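Local coordinates for protein Hsp70/Hsp90 co-chaperone CNS1 (Saccharomyces cerevisiae, PDB 6HFT) that acts as a co-chaperone that binds Hsp90 and Hsp70 and stimulates the ATPase activity of the Hsp70 protein SSA1 but not that of Hsp90, at residues R29-R34 and L63-Y68; R70-C75 and K94-L99; T163-T168 and T269-L274; L196-L201 and V216-T221. All coordinates share one frame; numbering follows the deposited sequence.

From the N terminus, the chain first builds three TPR repeats. Contact 1 closes a mostly helical loop that brings helix 30-43 against the end of helix 48-65. Contact 2 follows in series, pairing helix 68-81 with helix 86-98 across the second and third repeats; the two contacts touch through Tyr68, which packs on Ala95, Gln98 and Leu99. The long helix 121-164 then carries the chain to the C-terminal Wheel domain, where contact 3 closes a loop of about 100 residues between that helix's end and helix 270-275. Contact 4, the hairpin of strands 196-204 and 209-217, lies within this loop. Glu218 joins contacts 3 and 4, which lie far from the TPR pair, across the chain's centre.

Contact 1. Residues R29-R34 and L63-Y68; sequences RFKDAR and LELKNY
In the array of tetratricopeptide repeats, Phe30 of the first repeat faces Glu64 and Leu65, at the end of helix 48-65 in the second. Glu64 CB stands over the centre of the Phe30 ring, 3.7 Å from its centroid and 11° off the normal, a CH-pi contact. Its CG continues above the CZ side of the same face, and the carboxylate is turned 30° from the ring plane. Leu65 forks between two partners: CD1 lies 3.6 Å from Phe30 CB, and CD2 lies 3.6 Å from Arg34 NH1, whose side chain bends at chi2 and chi3 and crosses the leucine at about a right angle. Just beyond, Lys66 takes positive phi and ends the helix in a Schellman motif, while Asn67 ND2 bonds back to Glu62. Tyr25 also meets the Phe30 ring. No hydrogen bond crosses the two segments, so this surface contact rests on van der Waals packing, mostly carbon on carbon, with the methylenes of Glu64 doing apolar work beneath a charged end.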
loop_
_atom_site.group_PDB
_atom_site.type_symbol
_atom_site.label_atom_id
_atom_site.label_comp_id
_atom_site.label_asym_id
_atom_site.label_seq_id
_atom_site.Cartn_x
_atom_site.Cartn_y
_atom_site.Cartn_z
ATOM N N ARG A 29 37.887 13.335 -5.615
ATOM C CA ARG A 29 37.767 13.006 -4.180
ATOM C C ARG A 29 37.501 14.292 -3.396
ATOM O O ARG A 29 38.386 15.139 -3.249
ATOM C CB ARG A 29 38.987 12.245 -3.639
ATOM C CG ARG A 29 39.095 10.789 -4.102
ATOM C CD ARG A 29 37.949 9.870 -3.657
ATOM N NE ARG A 29 38.042 9.421 -2.259
ATOM C CZ ARG A 29 37.258 9.803 -1.240
ATOM N NH1 ARG A 29 36.265 10.684 -1.390
ATOM N NH2 ARG A 29 37.477 9.288 -0.029
ATOM N N PHE A 30 36.270 14.415 -2.899
ATOM C CA PHE A 30 35.724 15.690 -2.421
ATOM C C PHE A 30 35.980 15.998 -0.946
ATOM O O PHE A 30 36.099 17.172 -0.588
ATOM C CB PHE A 30 34.214 15.747 -2.691
ATOM C CG PHE A 30 33.851 15.621 -4.147
ATOM C CD1 PHE A 30 34.157 16.642 -5.043
ATOM C CD2 PHE A 30 33.199 14.487 -4.625
ATOM C CE1 PHE A 30 33.824 16.532 -6.387
ATOM C CE2 PHE A 30 32.861 14.373 -5.968
ATOM C CZ PHE A 30 33.176 15.396 -6.850
ATOM N N LYS A 31 36.054 14.974 -0.094
ATOM C CA LYS A 31 36.265 15.189 1.349
ATOM C C LYS A 31 37.646 15.792 1.647
ATOM O O LYS A 31 37.792 16.569 2.594
ATOM C CB LYS A 31 36.064 13.895 2.155
ATOM C CG LYS A 31 35.658 14.150 3.601
ATOM C CD LYS A 31 35.810 12.920 4.482
ATOM C CE LYS A 31 35.508 13.258 5.935
ATOM N NZ LYS A 31 35.779 12.122 6.858
ATOM N N ASP A 32 38.641 15.436 0.835
ATOM C CA ASP A 32 39.981 16.028 0.927
ATOM C C ASP A 32 40.011 17.447 0.353
ATOM O O ASP A 32 40.672 18.325 0.913
ATOM C CB ASP A 32 41.016 15.149 0.212
ATOM C CG ASP A 32 41.144 13.762 0.834
ATOM O OD1 ASP A 32 41.060 13.640 2.076
ATOM O OD2 ASP A 32 41.334 12.790 0.072
ATOM N N ALA A 33 39.312 17.658 -0.763
ATOM C CA ALA A 33 39.141 18.997 -1.351
ATOM C C ALA A 33 38.419 19.948 -0.392
ATOM O O ALA A 33 38.825 21.100 -0.231
ATOM C CB ALA A 33 38.373 18.909 -2.664
ATOM N N ARG A 34 37.356 19.440 0.232
ATOM C CA ARG A 34 36.534 20.182 1.200
ATOM C C ARG A 34 37.342 20.764 2.361
ATOM O O ARG A 34 37.204 21.946 2.685
ATOM C CB ARG A 34 35.429 19.257 1.737
ATOM C CG ARG A 34 34.507 19.847 2.802
ATOM C CD ARG A 34 34.955 19.540 4.228
ATOM N NE ARG A 34 33.817 19.377 5.136
ATOM C CZ ARG A 34 33.106 18.256 5.304
ATOM N NH1 ARG A 34 33.386 17.138 4.629
ATOM N NH2 ARG A 34 32.092 18.252 6.167
ATOM N N LEU A 63 27.713 19.686 -1.566
ATOM C CA LEU A 63 26.655 19.231 -2.476
ATOM C C LEU A 63 26.975 17.863 -3.079
ATOM O O LEU A 63 26.092 17.011 -3.176
ATOM C CB LEU A 63 26.442 20.247 -3.599
ATOM C CG LEU A 63 25.249 20.021 -4.535
ATOM C CD1 LEU A 63 23.938 20.393 -3.854
ATOM C CD2 LEU A 63 25.445 20.828 -5.807
ATOM N N GLU A 64 28.228 17.662 -3.484
ATOM C CA GLU A 64 28.697 16.357 -3.973
ATOM C C GLU A 64 28.711 15.303 -2.859
ATOM O O GLU A 64 28.379 14.142 -3.104
ATOM C CB GLU A 64 30.092 16.472 -4.602
ATOM C CG GLU A 64 30.149 17.309 -5.878
ATOM C CD GLU A 64 29.401 16.699 -7.054
ATOM O OE1 GLU A 64 29.304 15.456 -7.146
ATOM O OE2 GLU A 64 28.911 17.476 -7.901
ATOM N N LEU A 65 29.088 15.715 -1.645
ATOM C CA LEU A 65 28.968 14.856 -0.447
ATOM C C LEU A 65 27.515 14.586 -0.019
ATOM O O LEU A 65 27.269 13.663 0.760
ATOM C CB LEU A 65 29.747 15.436 0.756
ATOM C CG LEU A 65 31.081 14.759 1.119
ATOM C CD1 LEU A 65 32.237 15.347 0.323
ATOM C CD2 LEU A 65 31.360 14.872 2.614
ATOM N N LYS A 66 26.580 15.408 -0.505
ATOM C CA LYS A 66 25.141 15.311 -0.214
ATOM C C LYS A 66 24.789 15.748 1.219
ATOM O O LYS A 66 23.838 15.241 1.819
ATOM C CB LYS A 66 24.572 13.921 -0.561
ATOM C CG LYS A 66 24.858 13.492 -1.992
ATOM C CD LYS A 66 24.104 12.227 -2.362
ATOM C CE LYS A 66 24.241 11.919 -3.844
ATOM N NZ LYS A 66 23.406 10.755 -4.249
ATOM N N ASN A 67 25.561 16.705 1.740
ATOM C CA ASN A 67 25.251 17.403 2.986
ATOM C C ASN A 67 24.603 18.729 2.589
ATOM O O ASN A 67 25.282 19.743 2.409
ATOM C CB ASN A 67 26.525 17.628 3.807
ATOM C CG ASN A 67 27.282 16.341 4.079
ATOM O OD1 ASN A 67 26.680 15.286 4.280
ATOM N ND2 ASN A 67 28.609 16.420 4.082
ATOM N N TYR A 68 23.279 18.705 2.450
ATOM C CA TYR A 68 22.543 19.774 1.763
ATOM C C TYR A 68 22.340 21.050 2.596
ATOM O O TYR A 68 22.328 22.147 2.036
ATOM C CB TYR A 68 21.198 19.241 1.248
ATOM C CG TYR A 68 21.336 18.066 0.292
ATOM C CD1 TYR A 68 22.023 18.202 -0.917
ATOM C CD2 TYR A 68 20.786 16.816 0.598
ATOM C CE1 TYR A 68 22.158 17.132 -1.792
ATOM C CE2 TYR A 68 20.915 15.740 -0.274
ATOM C CZ TYR A 68 21.602 15.902 -1.467
ATOM O OH TYR A 68 21.736 14.843 -2.337
#

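Contact 2. Residues R70-C75 and K94-L99; sequences RCIEDC and KAFFQL
Ile72 lays its CD1 methyl over the middle of the Phe96 ring, 3.6 Å from the ring centroid and only 8° off the normal, a clear CH-pi contact. The two side chains cross at about a right angle, so the isoleucine meets the aromatic face with its end, while its CG2 branch comes within 4.1 Å of Phe96 CZ. With CG1 of Ile72 anti to the carbonyl carbon (chi1 -69°), the longer branch runs across to the partner helix, where CG1 also rests 3.7 Å from Ala95 CB. The small alanine suits this position, for the backbones come nearest here, the CA atoms of Ile72 and Ala95 being 6.8 Å apart. Cys71 SG adds a looser contact with the same Ala95 CB at 4.3 Å, and Leu99 CD1, just past the end of helix 86-98, borders the Ile72 methyl more distantly. An alanine in place of Phe96 would probably strip the Ile72 methyl of its aromatic floor and open a gap beside it. The local axes run nearly antiparallel, at 158° and 9.8 Å apart, joining helix 68-81 of the second TPR repeat to helix 86-98 of the third. Helix 48-65 packs on the first of these through Asp74, salt-bridged to Arg58, and Phe97 turns from the second onto helix 121-164.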
loop_
_atom_site.group_PDB
_atom_site.type_symbol
_atom_site.label_atom_id
_atom_site.label_comp_id
_atom_site.label_asym_id
_atom_site.label_seq_id
_atom_site.Cartn_x
_atom_site.Cartn_y
_atom_site.Cartn_z
ATOM N N ARG A 70 24.494 22.097 5.083
ATOM C CA ARG A 70 25.835 22.710 5.129
ATOM C C ARG A 70 26.190 23.439 3.823
ATOM O O ARG A 70 26.895 24.452 3.846
ATOM C CB ARG A 70 26.913 21.662 5.446
ATOM C CG ARG A 70 26.926 21.187 6.892
ATOM C CD ARG A 70 27.897 20.030 7.077
ATOM N NE ARG A 70 28.109 19.677 8.484
ATOM C CZ ARG A 70 28.996 20.243 9.311
ATOM N NH1 ARG A 70 29.081 19.811 10.567
ATOM N NH2 ARG A 70 29.798 21.234 8.914
ATOM N N CYS A 71 25.711 22.905 2.698
ATOM C CA CYS A 71 25.863 23.542 1.383
ATOM C C CYS A 71 25.139 24.889 1.311
ATOM O O CYS A 71 25.680 25.862 0.784
ATOM C CB CYS A 71 25.341 22.611 0.282
ATOM S SG CYS A 71 25.297 23.330 -1.375
ATOM N N ILE A 72 23.917 24.925 1.839
ATOM C CA ILE A 72 23.109 26.153 1.901
ATOM C C ILE A 72 23.786 27.232 2.759
ATOM O O ILE A 72 23.731 28.416 2.419
ATOM C CB ILE A 72 21.671 25.848 2.411
ATOM C CG1 ILE A 72 20.902 25.046 1.350
ATOM C CG2 ILE A 72 20.898 27.122 2.755
ATOM C CD1 ILE A 72 19.772 24.207 1.906
ATOM N N GLU A 73 24.431 26.813 3.847
ATOM C CA GLU A 73 25.085 27.739 4.779
ATOM C C GLU A 73 26.365 28.346 4.188
ATOM O O GLU A 73 26.637 29.531 4.388
ATOM C CB GLU A 73 25.392 27.043 6.116
ATOM C CG GLU A 73 25.234 27.941 7.340
ATOM C CD GLU A 73 23.785 28.280 7.665
ATOM O OE1 GLU A 73 22.871 27.516 7.285
ATOM O OE2 GLU A 73 23.555 29.324 8.309
ATOM N N ASP A 74 27.144 27.534 3.476
ATOM C CA ASP A 74 28.339 28.018 2.771
ATOM C C ASP A 74 27.998 28.886 1.559
ATOM O O ASP A 74 28.755 29.797 1.223
ATOM C CB ASP A 74 29.237 26.850 2.348
ATOM C CG ASP A 74 29.884 26.149 3.529
ATOM O OD1 ASP A 74 29.973 24.905 3.502
ATOM O OD2 ASP A 74 30.313 26.834 4.485
ATOM N N CYS A 75 26.875 28.599 0.903
ATOM C CA CYS A 75 26.348 29.477 -0.149
ATOM C C CYS A 75 25.898 30.827 0.423
ATOM O O CYS A 75 26.164 31.865 -0.181
ATOM C CB CYS A 75 25.197 28.806 -0.909
ATOM S SG CYS A 75 25.722 27.504 -2.050
ATOM N N LYS A 94 19.285 23.545 -5.645
ATOM C CA LYS A 94 19.437 22.087 -5.771
ATOM C C LYS A 94 19.472 21.388 -4.406
ATOM O O LYS A 94 18.913 20.306 -4.255
ATOM C CB LYS A 94 20.694 21.724 -6.574
ATOM C CG LYS A 94 20.701 20.283 -7.078
ATOM C CD LYS A 94 22.073 19.862 -7.580
ATOM C CE LYS A 94 22.215 18.348 -7.668
ATOM N NZ LYS A 94 23.631 17.942 -7.905
ATOM N N ALA A 95 20.133 22.004 -3.428
ATOM C CA ALA A 95 20.179 21.473 -2.062
ATOM C C ALA A 95 18.788 21.403 -1.420
ATOM O O ALA A 95 18.441 20.391 -0.806
ATOM C CB ALA A 95 21.117 22.308 -1.201
ATOM N N PHE A 96 18.007 22.477 -1.566
ATOM C CA PHE A 96 16.619 22.514 -1.074
ATOM C C PHE A 96 15.717 21.510 -1.798
ATOM O O PHE A 96 14.857 20.885 -1.170
ATOM C CB PHE A 96 16.010 23.925 -1.198
ATOM C CG PHE A 96 16.331 24.845 -0.046
ATOM C CD1 PHE A 96 16.006 24.489 1.263
ATOM C CD2 PHE A 96 16.916 26.092 -0.269
ATOM C CE1 PHE A 96 16.287 25.338 2.323
ATOM C CE2 PHE A 96 17.197 26.945 0.790
ATOM C CZ PHE A 96 16.881 26.569 2.087
ATOM N N PHE A 97 15.914 21.374 -3.112
ATOM C CA PHE A 97 15.197 20.392 -3.937
ATOM C C PHE A 97 15.400 18.963 -3.427
ATOM O O PHE A 97 14.436 18.197 -3.318
ATOM C CB PHE A 97 15.654 20.508 -5.403
ATOM C CG PHE A 97 15.002 19.520 -6.335
ATOM C CD1 PHE A 97 13.810 19.832 -6.981
ATOM C CD2 PHE A 97 15.595 18.284 -6.584
ATOM C CE1 PHE A 97 13.212 18.924 -7.845
ATOM C CE2 PHE A 97 15.002 17.373 -7.445
ATOM C CZ PHE A 97 13.808 17.693 -8.077
ATOM N N GLN A 98 16.650 18.619 -3.113
ATOM C CA GLN A 98 17.003 17.286 -2.595
ATOM C C GLN A 98 16.503 17.006 -1.165
ATOM O O GLN A 98 16.436 15.847 -0.755
ATOM C CB GLN A 98 18.522 17.070 -2.662
ATOM C CG GLN A 98 19.086 17.003 -4.076
ATOM C CD GLN A 98 18.621 15.784 -4.854
ATOM O OE1 GLN A 98 18.121 15.904 -5.973
ATOM N NE2 GLN A 98 18.781 14.603 -4.264
ATOM N N LEU A 99 16.173 18.063 -0.417
ATOM C CA LEU A 99 15.538 17.943 0.905
ATOM C C LEU A 99 13.997 17.959 0.854
ATOM O O LEU A 99 13.351 18.012 1.902
ATOM C CB LEU A 99 16.034 19.072 1.824
ATOM C CG LEU A 99 17.519 19.048 2.202
ATOM C CD1 LEU A 99 17.966 20.411 2.710
ATOM C CD2 LEU A 99 17.799 17.974 3.241
#

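Contact 3. Residues T163-T168 and T269-L274; sequences TLRNIT and TFHDIL. With MG (magnesium ion), chain B.
Arg165 and His271 cross at about a right angle, with the guanidinium and imidazole planes 79° apart. The touch is made by the aliphatic part of the arginine: CG lies 4.2 Å from His271 CD2. Beyond it the extended chain carries the charge past the ring, NE to a salt bridge with Glu218 and NH1 to the carbonyls of Phe192 and Ala161. His271 holds its ring CG anti to the backbone N (chi1 174°), and ND1 donates to Asp272 OD1 at 3.2 Å, in the ring plane but from above the carboxylate. Asp272 N in turn bonds to Thr269 OG1 at 3.2 Å, which makes the threonine the N-cap of helix 270-275. Here the long helix 121-164 ends in a Schellman motif at Asn166 and meets the Wheel domain. A water bridges the two segments, donating to His271 O at 2.7 Å and weakly to Arg165 O. Ile167 CG1 packs obliquely on Leu274 CB at 4.2 Å, an apolar pair suited to its partly buried place. Leu274 O binds the magnesium ion at 2.5 Å, in a site completed by Lys276 and Asp280, while Asn166 ND2 donates to Lys275 O.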
loop_
_atom_site.group_PDB
_atom_site.type_symbol
_atom_site.label_atom_id
_atom_site.label_comp_id
_atom_site.label_asym_id
_atom_site.label_seq_id
_atom_site.Cartn_x
_atom_site.Cartn_y
_atom_site.Cartn_z
ATOM N N THR A 163 -25.047 -5.591 6.998
ATOM C CA THR A 163 -25.841 -5.221 8.177
ATOM C C THR A 163 -27.334 -5.165 7.838
ATOM O O THR A 163 -28.170 -5.554 8.656
ATOM C CB THR A 163 -25.405 -3.862 8.771
ATOM O OG1 THR A 163 -23.975 -3.797 8.840
ATOM C CG2 THR A 163 -25.977 -3.673 10.173
ATOM N N LEU A 164 -27.654 -4.679 6.639
ATOM C CA LEU A 164 -29.034 -4.637 6.127
ATOM C C LEU A 164 -29.636 -6.038 5.965
ATOM O O LEU A 164 -30.802 -6.264 6.297
ATOM C CB LEU A 164 -29.065 -3.911 4.778
ATOM C CG LEU A 164 -30.410 -3.528 4.164
ATOM C CD1 LEU A 164 -30.944 -2.274 4.831
ATOM C CD2 LEU A 164 -30.267 -3.307 2.666
ATOM N N ARG A 165 -28.825 -6.966 5.454
ATOM C CA ARG A 165 -29.229 -8.368 5.263
ATOM C C ARG A 165 -29.165 -9.229 6.542
ATOM O O ARG A 165 -29.514 -10.406 6.494
ATOM C CB ARG A 165 -28.374 -9.014 4.161
ATOM C CG ARG A 165 -28.646 -8.478 2.761
ATOM C CD ARG A 165 -27.451 -8.684 1.839
ATOM N NE ARG A 165 -27.736 -8.322 0.449
ATOM C CZ ARG A 165 -27.839 -7.079 -0.026
ATOM N NH1 ARG A 165 -27.680 -6.013 0.760
ATOM N NH2 ARG A 165 -28.104 -6.897 -1.319
ATOM N N ASN A 166 -28.721 -8.650 7.663
ATOM C CA ASN A 166 -28.582 -9.347 8.953
ATOM C C ASN A 166 -27.616 -10.543 8.873
ATOM O O ASN A 166 -27.897 -11.625 9.396
ATOM C CB ASN A 166 -29.960 -9.758 9.503
ATOM C CG ASN A 166 -29.941 -10.020 11.001
ATOM O OD1 ASN A 166 -29.623 -9.132 11.795
ATOM N ND2 ASN A 166 -30.287 -11.242 11.395
ATOM N N ILE A 167 -26.473 -10.322 8.222
ATOM C CA ILE A 167 -25.454 -11.357 8.035
ATOM C C ILE A 167 -24.364 -11.215 9.094
ATOM O O ILE A 167 -23.662 -10.202 9.133
ATOM C CB ILE A 167 -24.806 -11.279 6.631
ATOM C CG1 ILE A 167 -25.866 -11.492 5.542
ATOM C CG2 ILE A 167 -23.694 -12.321 6.489
ATOM C CD1 ILE A 167 -25.414 -11.119 4.144
ATOM N N THR A 168 -24.234 -12.235 9.941
ATOM C CA THR A 168 -23.129 -12.342 10.897
ATOM C C THR A 168 -21.969 -13.111 10.257
ATOM O O THR A 168 -22.185 -14.116 9.575
ATOM C CB THR A 168 -23.567 -13.044 12.207
ATOM O OG1 THR A 168 -24.618 -13.981 11.935
ATOM C CG2 THR A 168 -24.071 -12.031 13.226
ATOM N N THR A 269 -33.646 -19.675 -0.440
ATOM C CA THR A 269 -32.458 -18.958 -0.911
ATOM C C THR A 269 -31.464 -18.818 0.231
ATOM O O THR A 269 -31.836 -18.907 1.403
ATOM C CB THR A 269 -32.795 -17.547 -1.438
ATOM O OG1 THR A 269 -33.423 -16.773 -0.406
ATOM C CG2 THR A 269 -33.711 -17.628 -2.651
ATOM N N PHE A 270 -30.200 -18.598 -0.118
ATOM C CA PHE A 270 -29.169 -18.312 0.882
ATOM C C PHE A 270 -29.402 -16.961 1.566
ATOM O O PHE A 270 -29.074 -16.812 2.740
ATOM C CB PHE A 270 -27.767 -18.402 0.271
ATOM C CG PHE A 270 -27.362 -19.805 -0.084
ATOM C CD1 PHE A 270 -26.999 -20.706 0.913
ATOM C CD2 PHE A 270 -27.360 -20.238 -1.406
ATOM C CE1 PHE A 270 -26.632 -22.006 0.599
ATOM C CE2 PHE A 270 -26.995 -21.539 -1.729
ATOM C CZ PHE A 270 -26.630 -22.424 -0.725
ATOM N N HIS A 271 -29.981 -15.998 0.843
ATOM C CA HIS A 271 -30.395 -14.713 1.428
ATOM C C HIS A 271 -31.333 -14.912 2.618
ATOM O O HIS A 271 -31.070 -14.406 3.709
ATOM C CB HIS A 271 -31.074 -13.821 0.375
ATOM C CG HIS A 271 -31.655 -12.555 0.932
ATOM N ND1 HIS A 271 -32.916 -12.496 1.486
ATOM C CD2 HIS A 271 -31.148 -11.303 1.022
ATOM C CE1 HIS A 271 -33.159 -11.263 1.895
ATOM N NE2 HIS A 271 -32.103 -10.520 1.624
ATOM N N ASP A 272 -32.418 -15.650 2.397
ATOM C CA ASP A 272 -33.431 -15.881 3.436
ATOM C C ASP A 272 -32.917 -16.722 4.612
ATOM O O ASP A 272 -33.388 -16.552 5.736
ATOM C CB ASP A 272 -34.689 -16.532 2.840
ATOM C CG ASP A 272 -35.426 -15.620 1.866
ATOM O OD1 ASP A 272 -35.438 -14.386 2.063
ATOM O OD2 ASP A 272 -36.011 -16.148 0.898
ATOM N N ILE A 273 -31.962 -17.617 4.354
ATOM C CA ILE A 273 -31.353 -18.439 5.411
ATOM C C ILE A 273 -30.455 -17.601 6.331
ATOM O O ILE A 273 -30.567 -17.693 7.556
ATOM C CB ILE A 273 -30.591 -19.657 4.823
ATOM C CG1 ILE A 273 -31.604 -20.701 4.335
ATOM C CG2 ILE A 273 -29.648 -20.285 5.850
ATOM C CD1 ILE A 273 -31.035 -21.762 3.417
ATOM N N LEU A 274 -29.569 -16.799 5.740
ATOM C CA LEU A 274 -28.669 -15.927 6.507
ATOM C C LEU A 274 -29.403 -14.797 7.243
ATOM O O LEU A 274 -28.970 -14.385 8.323
ATOM C CB LEU A 274 -27.595 -15.311 5.601
ATOM C CG LEU A 274 -26.612 -16.229 4.869
ATOM C CD1 LEU A 274 -25.728 -15.391 3.957
ATOM C CD2 LEU A 274 -25.765 -17.049 5.828
HETATM MG MG MG B . -29.123 -14.193 10.772
HETATM O O HOH W 1 -29.043 -12.569 3.811
#

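Contact 4. Residues L196-L201 and V216-T221; sequences LIYPAL and VSELTT
Tyr198 and Val216 form an antiparallel hydrogen-bonded pair in the beta hairpin of strands 196-204 and 209-217, part of the Wheel domain. Tyr198 N bonds to Val216 O at 3.0 Å and Val216 N to Tyr198 O at 2.8 Å, while Val216 CG2 packs on Ala200 CB, two compact groups in a buried place. Glu218 is buried too, and its CB meets Tyr198 CZ obliquely at 3.7 Å. With CG between backbone N and carbonyl carbon (chi1 66°), the chain, extended beyond CG, carries the carboxylate back to Leu196 N, which donates a weak bond to OE2. Ring and carboxylate planes stand 83° apart, and a water links Tyr198 OH, at 2.7 Å, with Glu218 OE1, which also pairs with Arg165. A phenylalanine at Tyr198 would probably leave this water without its hydroxyl partner and break the water link between the ring and Glu218. The non-hydrogen-bonded pair Ile197 and Ser217 is looser and partly exposed, on the other face of the sheet; Ser217 OG bonds to Gln195. The chain then leaves the strand through a type I turn, Ser217 to Thr220, in which Thr220 N and OG1 both reach Ser217 O from one face of its carbonyl plane, OG1 at 2.9 Å.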
loop_
_atom_site.group_PDB
_atom_site.type_symbol
_atom_site.label_atom_id
_atom_site.label_comp_id
_atom_site.label_asym_id
_atom_site.label_seq_id
_atom_site.Cartn_x
_atom_site.Cartn_y
_atom_site.Cartn_z
ATOM N N LEU A 196 -25.781 -9.460 -3.456
ATOM C CA LEU A 196 -24.542 -9.812 -2.769
ATOM C C LEU A 196 -24.110 -11.194 -3.249
ATOM O O LEU A 196 -24.921 -12.122 -3.281
ATOM C CB LEU A 196 -24.742 -9.816 -1.249
ATOM C CG LEU A 196 -23.470 -9.725 -0.399
ATOM C CD1 LEU A 196 -22.916 -8.309 -0.402
ATOM C CD2 LEU A 196 -23.739 -10.168 1.030
ATOM N N ILE A 197 -22.840 -11.312 -3.631
ATOM C CA ILE A 197 -22.266 -12.548 -4.160
ATOM C C ILE A 197 -21.138 -12.971 -3.220
ATOM O O ILE A 197 -20.237 -12.178 -2.948
ATOM C CB ILE A 197 -21.709 -12.335 -5.592
ATOM C CG1 ILE A 197 -22.822 -11.868 -6.545
ATOM C CG2 ILE A 197 -21.075 -13.614 -6.133
ATOM C CD1 ILE A 197 -22.319 -11.087 -7.740
ATOM N N TYR A 198 -21.198 -14.210 -2.729
ATOM C CA TYR A 198 -20.171 -14.761 -1.828
ATOM C C TYR A 198 -19.737 -16.172 -2.259
ATOM O O TYR A 198 -20.481 -16.850 -2.976
ATOM C CB TYR A 198 -20.642 -14.752 -0.356
ATOM C CG TYR A 198 -22.141 -14.885 -0.130
ATOM C CD1 TYR A 198 -22.817 -16.061 -0.454
ATOM C CD2 TYR A 198 -22.879 -13.839 0.431
ATOM C CE1 TYR A 198 -24.186 -16.184 -0.240
ATOM C CE2 TYR A 198 -24.245 -13.956 0.648
ATOM C CZ TYR A 198 -24.894 -15.129 0.311
ATOM O OH TYR A 198 -26.246 -15.250 0.526
ATOM N N PRO A 199 -18.534 -16.620 -1.826
ATOM C CA PRO A 199 -18.080 -17.961 -2.188
ATOM C C PRO A 199 -18.692 -19.007 -1.266
ATOM O O PRO A 199 -19.352 -18.654 -0.280
ATOM C CB PRO A 199 -16.560 -17.887 -1.977
ATOM C CG PRO A 199 -16.326 -16.715 -1.077
ATOM C CD PRO A 199 -17.638 -16.032 -0.815
ATOM N N ALA A 200 -18.465 -20.281 -1.574
ATOM C CA ALA A 200 -19.038 -21.374 -0.792
ATOM C C ALA A 200 -18.082 -22.551 -0.656
ATOM O O ALA A 200 -17.584 -23.068 -1.657
ATOM C CB ALA A 200 -20.345 -21.833 -1.423
ATOM N N LEU A 201 -17.821 -22.950 0.591
ATOM C CA LEU A 201 -17.214 -24.247 0.896
ATOM C C LEU A 201 -18.344 -25.272 0.949
ATOM O O LEU A 201 -19.247 -25.152 1.781
ATOM C CB LEU A 201 -16.472 -24.238 2.248
ATOM C CG LEU A 201 -14.941 -24.263 2.291
ATOM C CD1 LEU A 201 -14.490 -24.341 3.744
ATOM C CD2 LEU A 201 -14.359 -25.433 1.511
ATOM N N VAL A 216 -21.212 -17.414 -5.641
ATOM C CA VAL A 216 -22.608 -17.839 -5.532
ATOM C C VAL A 216 -23.450 -16.615 -5.186
ATOM O O VAL A 216 -23.201 -15.959 -4.174
ATOM C CB VAL A 216 -22.788 -18.910 -4.433
ATOM C CG1 VAL A 216 -24.259 -19.287 -4.266
ATOM C CG2 VAL A 216 -21.953 -20.143 -4.750
ATOM N N SER A 217 -24.437 -16.314 -6.027
ATOM C CA SER A 217 -25.386 -15.232 -5.756
ATOM C C SER A 217 -26.274 -15.594 -4.567
ATOM O O SER A 217 -26.600 -16.764 -4.364
ATOM C CB SER A 217 -26.252 -14.945 -6.989
ATOM O OG SER A 217 -27.299 -14.037 -6.684
ATOM N N GLU A 218 -26.652 -14.582 -3.789
ATOM C CA GLU A 218 -27.500 -14.776 -2.604
ATOM C C GLU A 218 -28.923 -15.236 -2.931
ATOM O O GLU A 218 -29.538 -15.951 -2.136
ATOM C CB GLU A 218 -27.553 -13.507 -1.743
ATOM C CG GLU A 218 -28.241 -12.303 -2.383
ATOM C CD GLU A 218 -28.358 -11.117 -1.450
ATOM O OE1 GLU A 218 -28.048 -11.244 -0.246
ATOM O OE2 GLU A 218 -28.750 -10.033 -1.931
ATOM N N LEU A 219 -29.443 -14.818 -4.086
ATOM C CA LEU A 219 -30.780 -15.228 -4.537
ATOM C C LEU A 219 -30.825 -16.649 -5.130
ATOM O O LEU A 219 -31.907 -17.146 -5.453
ATOM C CB LEU A 219 -31.349 -14.209 -5.539
ATOM C CG LEU A 219 -31.582 -12.776 -5.036
ATOM C CD1 LEU A 219 -32.083 -11.905 -6.177
ATOM C CD2 LEU A 219 -32.565 -12.715 -3.875
ATOM N N THR A 220 -29.663 -17.289 -5.283
ATOM C CA THR A 220 -29.581 -18.711 -5.625
ATOM C C THR A 220 -30.169 -19.559 -4.496
ATOM O O THR A 220 -29.911 -19.299 -3.322
ATOM C CB THR A 220 -28.116 -19.153 -5.859
ATOM O OG1 THR A 220 -27.450 -18.195 -6.688
ATOM C CG2 THR A 220 -28.047 -20.516 -6.530
ATOM N N THR A 221 -30.968 -20.559 -4.858
ATOM C CA THR A 221 -31.535 -21.497 -3.887
ATOM C C THR A 221 -30.536 -22.595 -3.543
ATOM O O THR A 221 -29.533 -22.787 -4.237
ATOM C CB THR A 221 -32.831 -22.145 -4.411
ATOM O OG1 THR A 221 -32.584 -22.745 -5.688
ATOM C CG2 THR A 221 -33.938 -21.106 -4.541
HETATM O O HOH W 2 -27.324 -12.992 1.609
#